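Local coordinates for protein probable threonyl-tRNA synthetase 1 (Aeropyrum pernix, PDB 3A32) that probably catalyses the ATP-dependent attachment of threonine to tRNA(Thr), as a zinc-dependent class II synthetase lacking the domain that edits mischarged seryl-tRNA, at residues A[204-209]-A[245-250]; A[177-182]-A[237-242]; A[217-222]-A[254-259]. All blocks are in the same frame, centred on the assembly; numbering follows the deposited sequence.

In the fold
The three contacts cluster round one part of the class II catalytic core, the beta-alpha-beta unit of strand 202-207, helix 222-243 and strand 246-250. Contact 1 pairs the two strands of this unit at the margin of the large mixed sheet. About 13 Å from it, centre to centre, contact 2 sets the connecting helix against helix 174-191, and I245 bridges the two, its CD1 3.4 Å from CZ of F182. Contact 3, centred about 16 Å from contact 1, joins the loops that follow the strands, with A254 N probably hydrogen-bonded to M208 O at 3.0 Å. It alone nears the zinc: the Y257 side chain lies about 8 Å from the ion.

Contact 1 of 3, residues A[204-209]-A[245-250]; sequences VRLSMS and IDIVEL. With SO4 (sulfate ion), chain C.
R205 sends CG anti to its backbone N (chi1 179°), and L250 turns its own CG anti to the carbonyl carbon (chi1 -49°). Beyond these atoms both chains continue nearly anti at chi2, and arginine CD meets leucine CD1 at 3.8 Å. The two residues belong to neighbouring parallel strands, 202-207 and 246-250, joined through helix 222-243 in a beta-alpha-beta unit of the class II synthetase core. Five backbone hydrogen bonds join the segments, V204 and L206 each giving an N-H and accepting one in return, and M208 N, just past the strand, closing the series on L250 O at 2.9 Å. The bond from L206 N to V248 O is short, 2.7 Å, and nearly straight at 171°.

Side chains alternate between the sheet's faces. On the helix side, V204 and I247 run alongside each other in the same direction, with valine CB 3.8 Å from isoleucine CD1; branched residues suit such strands, and I247 also reaches A236 of the helix. Farther on, M208 lies athwart E249, and their CG atoms approach to 3.6 Å. The glutamate carboxylate is held by a salt bridge to R233, so its methylene arm can lie against methionine while its charge is met.

On the other face, R205 bends at chi3 and its guanidinium forms a salt bridge with E275. An alanine here would probably leave E275 without this cationic mate and open a gap beside L250 CD1. The sulfate, probably from the crystallisation liquor, is also bound by K203. It sits at the rim of the guanidinium, level with its plane, where R205 NH2 gives a 3.0 Å hydrogen bond to sulfate O4, and its O1 lies 3.4 Å from V248 CG2.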
ATOM      1  N   VAL A 204     -23.404 -20.331  -1.397  1.00 11.77           N
ATOM      2  CA  VAL A 204     -23.596 -19.293  -0.409  1.00 11.82           C
ATOM      3  C   VAL A 204     -24.239 -19.933   0.829  1.00 12.10           C
ATOM      4  O   VAL A 204     -25.306 -20.523   0.730  1.00 12.28           O
ATOM      5  CB  VAL A 204     -24.473 -18.117  -0.958  1.00 11.99           C
ATOM      6  CG1 VAL A 204     -25.149 -17.369   0.174  1.00 11.65           C
ATOM      7  CG2 VAL A 204     -23.615 -17.138  -1.797  1.00 11.25           C
ATOM      8  N   ARG A 205     -23.596 -19.801   1.987  1.00 11.26           N
ATOM      9  CA  ARG A 205     -24.105 -20.391   3.219  1.00 11.52           C
ATOM     10  C   ARG A 205     -24.540 -19.313   4.213  1.00 11.24           C
ATOM     11  O   ARG A 205     -23.735 -18.480   4.623  1.00 10.76           O
ATOM     12  CB  ARG A 205     -23.022 -21.278   3.859  1.00 11.33           C
ATOM     13  CG  ARG A 205     -23.404 -21.949   5.186  1.00 11.43           C
ATOM     14  CD  ARG A 205     -22.188 -22.737   5.749  1.00 13.37           C
ATOM     15  NE  ARG A 205     -22.081 -23.988   5.029  1.00 13.63           N
ATOM     16  CZ  ARG A 205     -20.980 -24.464   4.458  1.00 15.15           C
ATOM     17  NH1 ARG A 205     -19.814 -23.819   4.555  1.00 12.69           N
ATOM     18  NH2 ARG A 205     -21.057 -25.618   3.796  1.00 11.42           N
ATOM     19  N   LEU A 206     -25.784 -19.380   4.669  1.00 11.16           N
ATOM     20  CA  LEU A 206     -26.260 -18.439   5.686  1.00 11.63           C
ATOM     21  C   LEU A 206     -26.243 -19.079   7.048  1.00 11.73           C
ATOM     22  O   LEU A 206     -26.652 -20.244   7.192  1.00 13.57           O
ATOM     23  CB  LEU A 206     -27.672 -17.960   5.369  1.00 11.55           C
ATOM     24  CG  LEU A 206     -28.050 -17.520   3.938  1.00 12.32           C
ATOM     25  CD1 LEU A 206     -29.496 -16.940   3.879  1.00 11.15           C
ATOM     26  CD2 LEU A 206     -27.058 -16.515   3.283  1.00 12.88           C
ATOM     27  N   SER A 207     -25.752 -18.351   8.053  1.00 11.24           N
ATOM     28  CA  SER A 207     -25.812 -18.845   9.431  1.00 10.40           C
ATOM     29  C   SER A 207     -26.705 -17.942  10.315  1.00 10.98           C
ATOM     30  O   SER A 207     -26.440 -16.756  10.496  1.00 12.01           O
ATOM     31  CB  SER A 207     -24.410 -19.024   9.994  1.00  9.43           C
ATOM     32  OG  SER A 207     -23.640 -19.890   9.166  1.00  9.11           O
ATOM     33  N   MET A 208     -27.775 -18.516  10.841  1.00 11.00           N
ATOM     34  CA  MET A 208     -28.866 -17.744  11.440  1.00 10.51           C
ATOM     35  C   MET A 208     -28.992 -18.035  12.931  1.00 10.46           C
ATOM     36  O   MET A 208     -28.326 -18.921  13.426  1.00 10.72           O
ATOM     37  CB  MET A 208     -30.189 -18.086  10.739  1.00  9.42           C
ATOM     38  CG  MET A 208     -30.134 -18.122   9.243  1.00  8.72           C
ATOM     39  SD  MET A 208     -29.692 -16.502   8.543  1.00 10.34           S
ATOM     40  CE  MET A 208     -30.888 -16.379   7.204  1.00  7.53           C
ATOM     41  N   SER A 209     -29.844 -17.273  13.635  1.00 11.17           N
ATOM     42  CA  SER A 209     -30.194 -17.557  15.026  1.00 11.69           C
ATOM     43  C   SER A 209     -30.999 -18.824  15.147  1.00 12.51           C
ATOM     44  O   SER A 209     -31.528 -19.348  14.167  1.00 11.95           O
ATOM     45  CB  SER A 209     -31.047 -16.452  15.652  1.00 11.12           C
ATOM     46  OG  SER A 209     -32.282 -16.352  14.977  1.00  8.80           O
ATOM     47  N   ILE A 245     -26.991 -20.162  -8.208  1.00 13.79           N
ATOM     48  CA  ILE A 245     -26.010 -20.506  -7.190  1.00 13.62           C
ATOM     49  C   ILE A 245     -26.783 -20.999  -5.974  1.00 15.19           C
ATOM     50  O   ILE A 245     -27.768 -20.380  -5.496  1.00 14.22           O
ATOM     51  CB  ILE A 245     -25.068 -19.285  -6.811  1.00 13.54           C
ATOM     52  CG1 ILE A 245     -24.041 -19.012  -7.918  1.00 12.18           C
ATOM     53  CG2 ILE A 245     -24.382 -19.501  -5.450  1.00 12.43           C
ATOM     54  CD1 ILE A 245     -23.177 -17.746  -7.648  1.00 12.15           C
ATOM     55  N   ASP A 246     -26.360 -22.123  -5.439  1.00 16.26           N
ATOM     56  CA  ASP A 246     -27.245 -22.596  -4.435  1.00 17.26           C
ATOM     57  C   ASP A 246     -26.991 -22.049  -2.982  1.00 17.04           C
ATOM     58  O   ASP A 246     -25.857 -21.603  -2.648  1.00 15.88           O
ATOM     59  CB  ASP A 246     -27.633 -24.058  -4.702  1.00 19.86           C
ATOM     60  CG  ASP A 246     -26.641 -25.008  -4.235  1.00 21.76           C
ATOM     61  OD1 ASP A 246     -26.385 -25.979  -4.982  1.00 23.00           O
ATOM     62  OD2 ASP A 246     -26.173 -24.793  -3.108  1.00 25.10           O
ATOM     63  N   ILE A 247     -28.073 -21.975  -2.202  1.00 15.14           N
ATOM     64  CA  ILE A 247     -28.100 -21.272  -0.946  1.00 15.59           C
ATOM     65  C   ILE A 247     -28.350 -22.306   0.119  1.00 15.84           C
ATOM     66  O   ILE A 247     -29.227 -23.134  -0.042  1.00 16.46           O
ATOM     67  CB  ILE A 247     -29.292 -20.241  -0.876  1.00 16.54           C
ATOM     68  CG1 ILE A 247     -29.342 -19.310  -2.113  1.00 14.96           C
ATOM     69  CG2 ILE A 247     -29.236 -19.442   0.460  1.00 16.09           C
ATOM     70  CD1 ILE A 247     -27.959 -18.569  -2.371  1.00 14.75           C
ATOM     71  N   VAL A 248     -27.565 -22.273   1.189  1.00 14.78           N
ATOM     72  CA  VAL A 248     -27.668 -23.227   2.281  1.00 14.69           C
ATOM     73  C   VAL A 248     -27.931 -22.375   3.516  1.00 13.95           C
ATOM     74  O   VAL A 248     -27.233 -21.399   3.706  1.00 13.57           O
ATOM     75  CB  VAL A 248     -26.332 -24.033   2.495  1.00 14.89           C
ATOM     76  CG1 VAL A 248     -26.397 -24.803   3.788  1.00 17.13           C
ATOM     77  CG2 VAL A 248     -26.100 -25.025   1.361  1.00 17.00           C
ATOM     78  N   GLU A 249     -28.915 -22.748   4.346  1.00 14.05           N
ATOM     79  CA  GLU A 249     -29.250 -22.023   5.571  1.00 14.92           C
ATOM     80  C   GLU A 249     -29.109 -22.904   6.815  1.00 16.53           C
ATOM     81  O   GLU A 249     -29.654 -24.026   6.852  1.00 16.75           O
ATOM     82  CB  GLU A 249     -30.655 -21.457   5.483  1.00 15.12           C
ATOM     83  CG  GLU A 249     -30.887 -20.406   6.521  1.00 16.31           C
ATOM     84  CD  GLU A 249     -32.251 -19.764   6.473  1.00 17.92           C
ATOM     85  OE1 GLU A 249     -32.705 -19.326   5.392  1.00 16.58           O
ATOM     86  OE2 GLU A 249     -32.866 -19.675   7.556  1.00 20.60           O
ATOM     87  N   LEU A 250     -28.340 -22.428   7.814  1.00 16.85           N
ATOM     88  CA  LEU A 250     -28.121 -23.190   9.024  1.00 17.05           C
ATOM     89  C   LEU A 250     -28.672 -22.477  10.251  1.00 17.60           C
ATOM     90  O   LEU A 250     -28.146 -21.437  10.690  1.00 17.46           O
ATOM     91  CB  LEU A 250     -26.646 -23.528   9.237  1.00 17.61           C
ATOM     92  CG  LEU A 250     -25.804 -24.148   8.094  1.00 19.60           C
ATOM     93  CD1 LEU A 250     -24.352 -24.130   8.480  1.00 15.39           C
ATOM     94  CD2 LEU A 250     -26.253 -25.579   7.761  1.00 19.65           C
TER
HETATM   95  S   SO4 C 473     -24.168 -28.385   2.269  1.00 46.38           S
HETATM   96  O1  SO4 C 473     -24.219 -27.863   0.901  1.00 47.06           O
HETATM   97  O2  SO4 C 473     -25.449 -28.150   2.930  1.00 47.90           O
HETATM   98  O3  SO4 C 473     -23.943 -29.826   2.161  1.00 47.16           O
HETATM   99  O4  SO4 C 473     -23.116 -27.740   3.078  1.00 45.30           O

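Contact 2 of 3, residues A[177-182]-A[237-242]; sequences VVYDVF and SRINEK
Y179 is the first residue of 177-182 to meet 237-242, since V177 and V178 pack instead on strands of the large sheet. Its CG stands anti to the backbone N (chi1 -178°), carrying the ring out to the second helix. There ring atom CD1 comes 3.7 Å from R238 CB and 3.9 Å from I239 CG1, so a long aromatic suits this place. The phenol oxygen reaches beyond them to K242, whose outstretched chain passes across the end of the tyrosine, roughly perpendicular to it, and puts CD 3.1 Å from OH. The lysine's charge is spent elsewhere, in a salt bridge to E183.

One turn later, at the buried end of the contact, F182 offers a ring face to I239. The isoleucine holds CG2 over that face, nearer the CZ rim, as a CH-pi contact 3.9 Å from the ring centroid, while CD1 comes to 3.5 Å from F182 CG, at the root of the ring. F182 also touches F263 of the sheet, and I245 packs on both partners. The axes of the two segments come within 10.4 Å and their directions differ by 46°, as two helices packed side by side against the largely antiparallel sheet of the class II synthetase core.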
ATOM      1  N   VAL A 177     -27.174  -3.677  -0.429  1.00 11.29           N
ATOM      2  CA  VAL A 177     -25.823  -3.674   0.051  1.00 10.53           C
ATOM      3  C   VAL A 177     -25.276  -5.097   0.153  1.00  9.87           C
ATOM      4  O   VAL A 177     -24.166  -5.382  -0.328  1.00 10.00           O
ATOM      5  CB  VAL A 177     -25.737  -2.926   1.412  1.00 11.63           C
ATOM      6  CG1 VAL A 177     -24.548  -3.403   2.218  1.00 11.57           C
ATOM      7  CG2 VAL A 177     -25.697  -1.368   1.187  1.00 12.03           C
ATOM      8  N   VAL A 178     -26.079  -6.003   0.732  1.00  8.94           N
ATOM      9  CA  VAL A 178     -25.713  -7.417   0.839  1.00  8.20           C
ATOM     10  C   VAL A 178     -25.461  -8.035  -0.525  1.00  9.43           C
ATOM     11  O   VAL A 178     -24.453  -8.755  -0.736  1.00  9.71           O
ATOM     12  CB  VAL A 178     -26.754  -8.272   1.698  1.00  7.84           C
ATOM     13  CG1 VAL A 178     -26.333  -9.772   1.757  1.00  5.66           C
ATOM     14  CG2 VAL A 178     -26.826  -7.748   3.092  1.00  5.36           C
ATOM     15  N   TYR A 179     -26.390  -7.768  -1.449  1.00 10.19           N
ATOM     16  CA  TYR A 179     -26.304  -8.269  -2.792  1.00 10.89           C
ATOM     17  C   TYR A 179     -25.051  -7.721  -3.494  1.00 10.92           C
ATOM     18  O   TYR A 179     -24.314  -8.476  -4.117  1.00 11.36           O
ATOM     19  CB  TYR A 179     -27.584  -7.926  -3.569  1.00 13.06           C
ATOM     20  CG  TYR A 179     -27.564  -8.471  -4.972  1.00 15.31           C
ATOM     21  CD1 TYR A 179     -27.852  -9.831  -5.231  1.00 15.45           C
ATOM     22  CD2 TYR A 179     -27.226  -7.642  -6.042  1.00 16.44           C
ATOM     23  CE1 TYR A 179     -27.787 -10.326  -6.532  1.00 16.41           C
ATOM     24  CE2 TYR A 179     -27.185  -8.119  -7.332  1.00 16.42           C
ATOM     25  CZ  TYR A 179     -27.466  -9.436  -7.565  1.00 16.80           C
ATOM     26  OH  TYR A 179     -27.383  -9.856  -8.864  1.00 21.85           O
ATOM     27  N   ASP A 180     -24.819  -6.413  -3.386  1.00  9.91           N
ATOM     28  CA  ASP A 180     -23.690  -5.757  -3.996  1.00  9.06           C
ATOM     29  C   ASP A 180     -22.351  -6.316  -3.542  1.00  8.90           C
ATOM     30  O   ASP A 180     -21.411  -6.390  -4.358  1.00  8.67           O
ATOM     31  CB  ASP A 180     -23.720  -4.255  -3.710  1.00  9.16           C
ATOM     32  CG  ASP A 180     -24.835  -3.504  -4.532  1.00 12.28           C
ATOM     33  OD1 ASP A 180     -25.470  -4.097  -5.422  1.00  9.28           O
ATOM     34  OD2 ASP A 180     -25.053  -2.301  -4.275  1.00 15.79           O
ATOM     35  N   VAL A 181     -22.273  -6.710  -2.259  1.00  8.36           N
ATOM     36  CA  VAL A 181     -21.035  -7.308  -1.714  1.00  7.40           C
ATOM     37  C   VAL A 181     -20.815  -8.643  -2.361  1.00  7.73           C
ATOM     38  O   VAL A 181     -19.688  -8.938  -2.754  1.00  7.46           O
ATOM     39  CB  VAL A 181     -21.006  -7.395  -0.167  1.00  7.40           C
ATOM     40  CG1 VAL A 181     -19.762  -8.196   0.330  1.00  5.93           C
ATOM     41  CG2 VAL A 181     -20.978  -5.969   0.426  1.00  5.02           C
ATOM     42  N   PHE A 182     -21.895  -9.417  -2.557  1.00  7.92           N
ATOM     43  CA  PHE A 182     -21.747 -10.614  -3.350  1.00  8.56           C
ATOM     44  C   PHE A 182     -21.200 -10.274  -4.737  1.00  9.08           C
ATOM     45  O   PHE A 182     -20.308 -10.967  -5.231  1.00 10.02           O
ATOM     46  CB  PHE A 182     -23.053 -11.433  -3.508  1.00  8.46           C
ATOM     47  CG  PHE A 182     -22.931 -12.528  -4.546  1.00  7.85           C
ATOM     48  CD1 PHE A 182     -22.387 -13.764  -4.216  1.00 10.12           C
ATOM     49  CD2 PHE A 182     -23.313 -12.309  -5.851  1.00 10.60           C
ATOM     50  CE1 PHE A 182     -22.244 -14.783  -5.188  1.00 10.19           C
ATOM     51  CE2 PHE A 182     -23.162 -13.318  -6.827  1.00 11.40           C
ATOM     52  CZ  PHE A 182     -22.624 -14.550  -6.476  1.00 10.11           C
ATOM     53  N   SER A 237     -31.656 -14.874  -2.304  1.00 13.30           N
ATOM     54  CA  SER A 237     -32.666 -15.291  -3.271  1.00 14.52           C
ATOM     55  C   SER A 237     -32.418 -14.604  -4.609  1.00 14.40           C
ATOM     56  O   SER A 237     -32.583 -15.224  -5.660  1.00 14.40           O
ATOM     57  CB  SER A 237     -34.086 -15.052  -2.726  1.00 15.23           C
ATOM     58  OG  SER A 237     -35.041 -15.131  -3.764  1.00 19.70           O
ATOM     59  N   ARG A 238     -31.978 -13.347  -4.585  1.00 14.65           N
ATOM     60  CA  ARG A 238     -31.527 -12.684  -5.826  1.00 16.10           C
ATOM     61  C   ARG A 238     -30.281 -13.306  -6.429  1.00 16.03           C
ATOM     62  O   ARG A 238     -30.170 -13.428  -7.653  1.00 17.02           O
ATOM     63  CB  ARG A 238     -31.315 -11.190  -5.628  1.00 16.83           C
ATOM     64  CG  ARG A 238     -32.617 -10.488  -5.399  1.00 19.35           C
ATOM     65  CD  ARG A 238     -32.424  -9.073  -4.903  1.00 25.85           C
ATOM     66  NE  ARG A 238     -33.663  -8.658  -4.247  1.00 28.05           N
ATOM     67  CZ  ARG A 238     -33.939  -7.407  -3.880  1.00 33.38           C
ATOM     68  NH1 ARG A 238     -33.034  -6.420  -4.070  1.00 32.36           N
ATOM     69  NH2 ARG A 238     -35.116  -7.155  -3.299  1.00 31.86           N
ATOM     70  N   ILE A 239     -29.356 -13.742  -5.576  1.00 15.63           N
ATOM     71  CA  ILE A 239     -28.157 -14.386  -6.066  1.00 14.87           C
ATOM     72  C   ILE A 239     -28.549 -15.688  -6.774  1.00 15.47           C
ATOM     73  O   ILE A 239     -28.085 -15.948  -7.884  1.00 14.86           O
ATOM     74  CB  ILE A 239     -27.159 -14.673  -4.909  1.00 15.06           C
ATOM     75  CG1 ILE A 239     -26.613 -13.366  -4.334  1.00 12.35           C
ATOM     76  CG2 ILE A 239     -26.057 -15.616  -5.385  1.00 13.68           C
ATOM     77  CD1 ILE A 239     -25.931 -13.538  -3.000  1.00 12.82           C
ATOM     78  N   ASN A 240     -29.407 -16.491  -6.128  1.00 15.30           N
ATOM     79  CA  ASN A 240     -29.816 -17.770  -6.698  1.00 16.93           C
ATOM     80  C   ASN A 240     -30.637 -17.567  -7.979  1.00 17.73           C
ATOM     81  O   ASN A 240     -30.427 -18.252  -8.965  1.00 17.21           O
ATOM     82  CB  ASN A 240     -30.570 -18.626  -5.683  1.00 16.75           C
ATOM     83  CG  ASN A 240     -31.289 -19.807  -6.335  1.00 18.00           C
ATOM     84  OD1 ASN A 240     -32.431 -19.680  -6.800  1.00 19.52           O
ATOM     85  ND2 ASN A 240     -30.633 -20.955  -6.360  1.00 14.16           N
ATOM     86  N   GLU A 241     -31.527 -16.575  -7.974  1.00 19.36           N
ATOM     87  CA  GLU A 241     -32.309 -16.294  -9.152  1.00 20.51           C
ATOM     88  C   GLU A 241     -31.390 -15.944 -10.281  1.00 19.40           C
ATOM     89  O   GLU A 241     -31.608 -16.412 -11.373  1.00 19.19           O
ATOM     90  CB  GLU A 241     -33.356 -15.185  -8.938  1.00 21.62           C
ATOM     91  CG  GLU A 241     -34.458 -15.230 -10.039  1.00 27.99           C
ATOM     92  CD  GLU A 241     -35.199 -13.907 -10.217  1.00 36.07           C
ATOM     93  OE1 GLU A 241     -35.727 -13.364  -9.200  1.00 37.25           O
ATOM     94  OE2 GLU A 241     -35.259 -13.418 -11.384  1.00 40.24           O
ATOM     95  N   LYS A 242     -30.357 -15.129 -10.023  1.00 19.02           N
ATOM     96  CA  LYS A 242     -29.512 -14.606 -11.124  1.00 17.33           C
ATOM     97  C   LYS A 242     -28.480 -15.609 -11.651  1.00 16.35           C
ATOM     98  O   LYS A 242     -28.230 -15.678 -12.871  1.00 14.66           O
ATOM     99  CB  LYS A 242     -28.829 -13.293 -10.734  1.00 17.37           C
ATOM    100  CG  LYS A 242     -28.086 -12.626 -11.924  1.00 18.04           C
ATOM    101  CD  LYS A 242     -27.404 -11.296 -11.581  1.00 18.36           C
ATOM    102  CE  LYS A 242     -26.654 -10.720 -12.791  1.00 19.96           C
ATOM    103  NZ  LYS A 242     -26.141  -9.265 -12.650  1.00 19.65           N
TER

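Contact 3 of 3, residues A[217-222]-A[254-259]; sequences EFMGSK and AAFYGP
F218 fills the close-packed part of this meeting of two loops, pointing one edge of its ring at the backbone of 254-259. Ring atom CE1 lies 3.3 Å from A254 O and CD1 lies 3.5 Å from A255 O, while A254 CB packs 3.9 Å from CE1. A small alanine leaves room for this, and W225 meets the phenylalanine ring edge-to-face. Beside it, M219 N gives a 2.9 Å hydrogen bond to F256 O, in the plane of that carbonyl, which ties 217-222 to the type I turn A255-G258. M219 CG occupies the crowded position between backbone N and carbonyl carbon (chi1 70°), and comes 3.2 Å from the same oxygen. E217 O is close too, 3.1 Å from F256 CB.

Elsewhere the contact is looser. The exposed E217 directs its carboxylate away, and M219 SD keeps 4.4 Å from Y257 CB. The F256 ring has other neighbours: Y257 CD2 over its centre, and the ring of H87. The Y257 side chain itself comes about 5 Å from that of zinc ligand H310.

With a single hydrogen bond between the segments, and otherwise apolar contacts and weak C-H to carbonyl approaches, the loops are joined by shape rather than by charge.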
ATOM      1  N   GLU A 217     -28.310 -16.774  24.103  1.00 24.18           N
ATOM      2  CA  GLU A 217     -27.065 -16.999  23.367  1.00 23.68           C
ATOM      3  C   GLU A 217     -26.897 -16.128  22.122  1.00 22.76           C
ATOM      4  O   GLU A 217     -25.754 -15.869  21.712  1.00 21.97           O
ATOM      5  CB  GLU A 217     -26.546 -18.462  23.193  1.00 24.23           C
ATOM      6  CG  GLU A 217     -27.459 -19.635  23.315  1.00 26.63           C
ATOM      7  CD  GLU A 217     -28.080 -19.753  24.685  1.00 28.16           C
ATOM      8  OE1 GLU A 217     -27.410 -20.247  25.610  1.00 30.13           O
ATOM      9  OE2 GLU A 217     -29.260 -19.347  24.819  1.00 29.27           O
ATOM     10  N   PHE A 218     -28.021 -15.606  21.613  1.00 20.85           N
ATOM     11  CA  PHE A 218     -28.048 -14.575  20.559  1.00 19.65           C
ATOM     12  C   PHE A 218     -28.517 -13.246  21.117  1.00 20.13           C
ATOM     13  O   PHE A 218     -29.715 -13.087  21.464  1.00 21.10           O
ATOM     14  CB  PHE A 218     -28.910 -15.022  19.377  1.00 18.16           C
ATOM     15  CG  PHE A 218     -28.443 -16.294  18.764  1.00 18.06           C
ATOM     16  CD1 PHE A 218     -27.303 -16.317  17.955  1.00 16.40           C
ATOM     17  CD2 PHE A 218     -29.098 -17.483  19.028  1.00 17.98           C
ATOM     18  CE1 PHE A 218     -26.856 -17.494  17.409  1.00 18.76           C
ATOM     19  CE2 PHE A 218     -28.658 -18.681  18.475  1.00 16.06           C
ATOM     20  CZ  PHE A 218     -27.537 -18.695  17.669  1.00 18.07           C
ATOM     21  N   MET A 219     -27.600 -12.287  21.213  1.00 19.23           N
ATOM     22  CA  MET A 219     -27.926 -10.989  21.798  1.00 20.32           C
ATOM     23  C   MET A 219     -28.785 -10.114  20.859  1.00 19.36           C
ATOM     24  O   MET A 219     -28.828 -10.314  19.643  1.00 19.41           O
ATOM     25  CB  MET A 219     -26.647 -10.251  22.212  1.00 19.71           C
ATOM     26  CG  MET A 219     -25.803  -9.758  20.992  1.00 21.58           C
ATOM     27  SD  MET A 219     -24.761  -8.391  21.481  1.00 26.71           S
ATOM     28  CE  MET A 219     -25.970  -7.095  21.821  1.00 23.18           C
ATOM     29  N   GLY A 220     -29.457  -9.129  21.425  1.00 19.44           N
ATOM     30  CA  GLY A 220     -30.247  -8.215  20.618  1.00 19.61           C
ATOM     31  C   GLY A 220     -31.720  -8.567  20.638  1.00 20.25           C
ATOM     32  O   GLY A 220     -32.173  -9.487  21.370  1.00 19.88           O
ATOM     33  N   SER A 221     -32.472  -7.846  19.811  1.00 20.01           N
ATOM     34  CA  SER A 221     -33.892  -7.950  19.825  1.00 19.71           C
ATOM     35  C   SER A 221     -34.305  -8.863  18.677  1.00 20.61           C
ATOM     36  O   SER A 221     -33.563  -8.992  17.698  1.00 19.25           O
ATOM     37  CB  SER A 221     -34.497  -6.552  19.670  1.00 19.35           C
ATOM     38  OG  SER A 221     -34.094  -5.929  18.458  1.00 20.26           O
ATOM     39  N   LYS A 222     -35.480  -9.490  18.814  1.00 21.11           N
ATOM     40  CA  LYS A 222     -36.164 -10.176  17.708  1.00 23.07           C
ATOM     41  C   LYS A 222     -36.119  -9.350  16.417  1.00 22.09           C
ATOM     42  O   LYS A 222     -35.799  -9.873  15.351  1.00 21.77           O
ATOM     43  CB  LYS A 222     -37.650 -10.433  18.049  1.00 22.92           C
ATOM     44  CG  LYS A 222     -37.973 -11.762  18.708  1.00 27.58           C
ATOM     45  CD  LYS A 222     -39.505 -12.036  18.719  1.00 28.32           C
ATOM     46  CE  LYS A 222     -40.235 -11.430  19.969  1.00 36.22           C
ATOM     47  NZ  LYS A 222     -40.749 -10.015  19.757  1.00 38.53           N
ATOM     48  N   ALA A 254     -25.373 -18.765  13.681  1.00 12.96           N
ATOM     49  CA  ALA A 254     -24.885 -17.365  13.675  1.00 12.36           C
ATOM     50  C   ALA A 254     -23.928 -17.096  14.840  1.00 11.95           C
ATOM     51  O   ALA A 254     -23.935 -17.808  15.837  1.00 11.65           O
ATOM     52  CB  ALA A 254     -26.056 -16.389  13.722  1.00 10.81           C
ATOM     53  N   ALA A 255     -23.116 -16.060  14.720  1.00 12.05           N
ATOM     54  CA  ALA A 255     -22.423 -15.489  15.902  1.00 11.72           C
ATOM     55  C   ALA A 255     -23.457 -15.004  16.926  1.00 11.04           C
ATOM     56  O   ALA A 255     -24.570 -14.647  16.551  1.00 10.95           O
ATOM     57  CB  ALA A 255     -21.548 -14.309  15.484  1.00 10.51           C
ATOM     58  N   PHE A 256     -23.065 -14.927  18.191  1.00 11.16           N
ATOM     59  CA  PHE A 256     -23.896 -14.312  19.230  1.00 11.46           C
ATOM     60  C   PHE A 256     -24.343 -12.903  18.907  1.00 11.45           C
ATOM     61  O   PHE A 256     -25.379 -12.480  19.424  1.00 12.81           O
ATOM     62  CB  PHE A 256     -23.253 -14.372  20.655  1.00 11.93           C
ATOM     63  CG  PHE A 256     -22.110 -13.373  20.896  1.00 12.51           C
ATOM     64  CD1 PHE A 256     -22.369 -12.100  21.408  1.00 13.13           C
ATOM     65  CD2 PHE A 256     -20.777 -13.739  20.630  1.00 13.81           C
ATOM     66  CE1 PHE A 256     -21.342 -11.176  21.635  1.00 15.17           C
ATOM     67  CE2 PHE A 256     -19.710 -12.843  20.840  1.00 14.98           C
ATOM     68  CZ  PHE A 256     -19.988 -11.540  21.341  1.00 17.16           C
ATOM     69  N   TYR A 257     -23.583 -12.170  18.089  1.00 10.65           N
ATOM     70  CA  TYR A 257     -23.897 -10.750  17.765  1.00  9.92           C
ATOM     71  C   TYR A 257     -24.511 -10.514  16.403  1.00  9.90           C
ATOM     72  O   TYR A 257     -24.674  -9.348  16.024  1.00 11.54           O
ATOM     73  CB  TYR A 257     -22.655  -9.828  17.868  1.00 10.02           C
ATOM     74  CG  TYR A 257     -21.469 -10.382  17.112  1.00 10.58           C
ATOM     75  CD1 TYR A 257     -21.214 -10.038  15.784  1.00 10.53           C
ATOM     76  CD2 TYR A 257     -20.621 -11.312  17.728  1.00 12.84           C
ATOM     77  CE1 TYR A 257     -20.105 -10.596  15.101  1.00 10.20           C
ATOM     78  CE2 TYR A 257     -19.533 -11.870  17.065  1.00 11.82           C
ATOM     79  CZ  TYR A 257     -19.268 -11.494  15.763  1.00 11.93           C
ATOM     80  OH  TYR A 257     -18.179 -12.088  15.155  1.00 11.93           O
ATOM     81  N   GLY A 258     -24.819 -11.562  15.635  1.00  9.14           N
ATOM     82  CA  GLY A 258     -25.596 -11.335  14.441  1.00  8.84           C
ATOM     83  C   GLY A 258     -25.398 -12.436  13.432  1.00  8.49           C
ATOM     84  O   GLY A 258     -24.447 -13.187  13.533  1.00  9.05           O
ATOM     85  N   PRO A 259     -26.330 -12.553  12.468  1.00  8.18           N
ATOM     86  CA  PRO A 259     -26.290 -13.595  11.430  1.00  7.67           C
ATOM     87  C   PRO A 259     -25.254 -13.242  10.353  1.00  8.50           C
ATOM     88  O   PRO A 259     -24.730 -12.098  10.355  1.00  9.01           O
ATOM     89  CB  PRO A 259     -27.688 -13.556  10.833  1.00  6.55           C
ATOM     90  CG  PRO A 259     -28.159 -12.126  11.059  1.00  7.28           C
ATOM     91  CD  PRO A 259     -27.476 -11.628  12.310  1.00  6.99           C
TER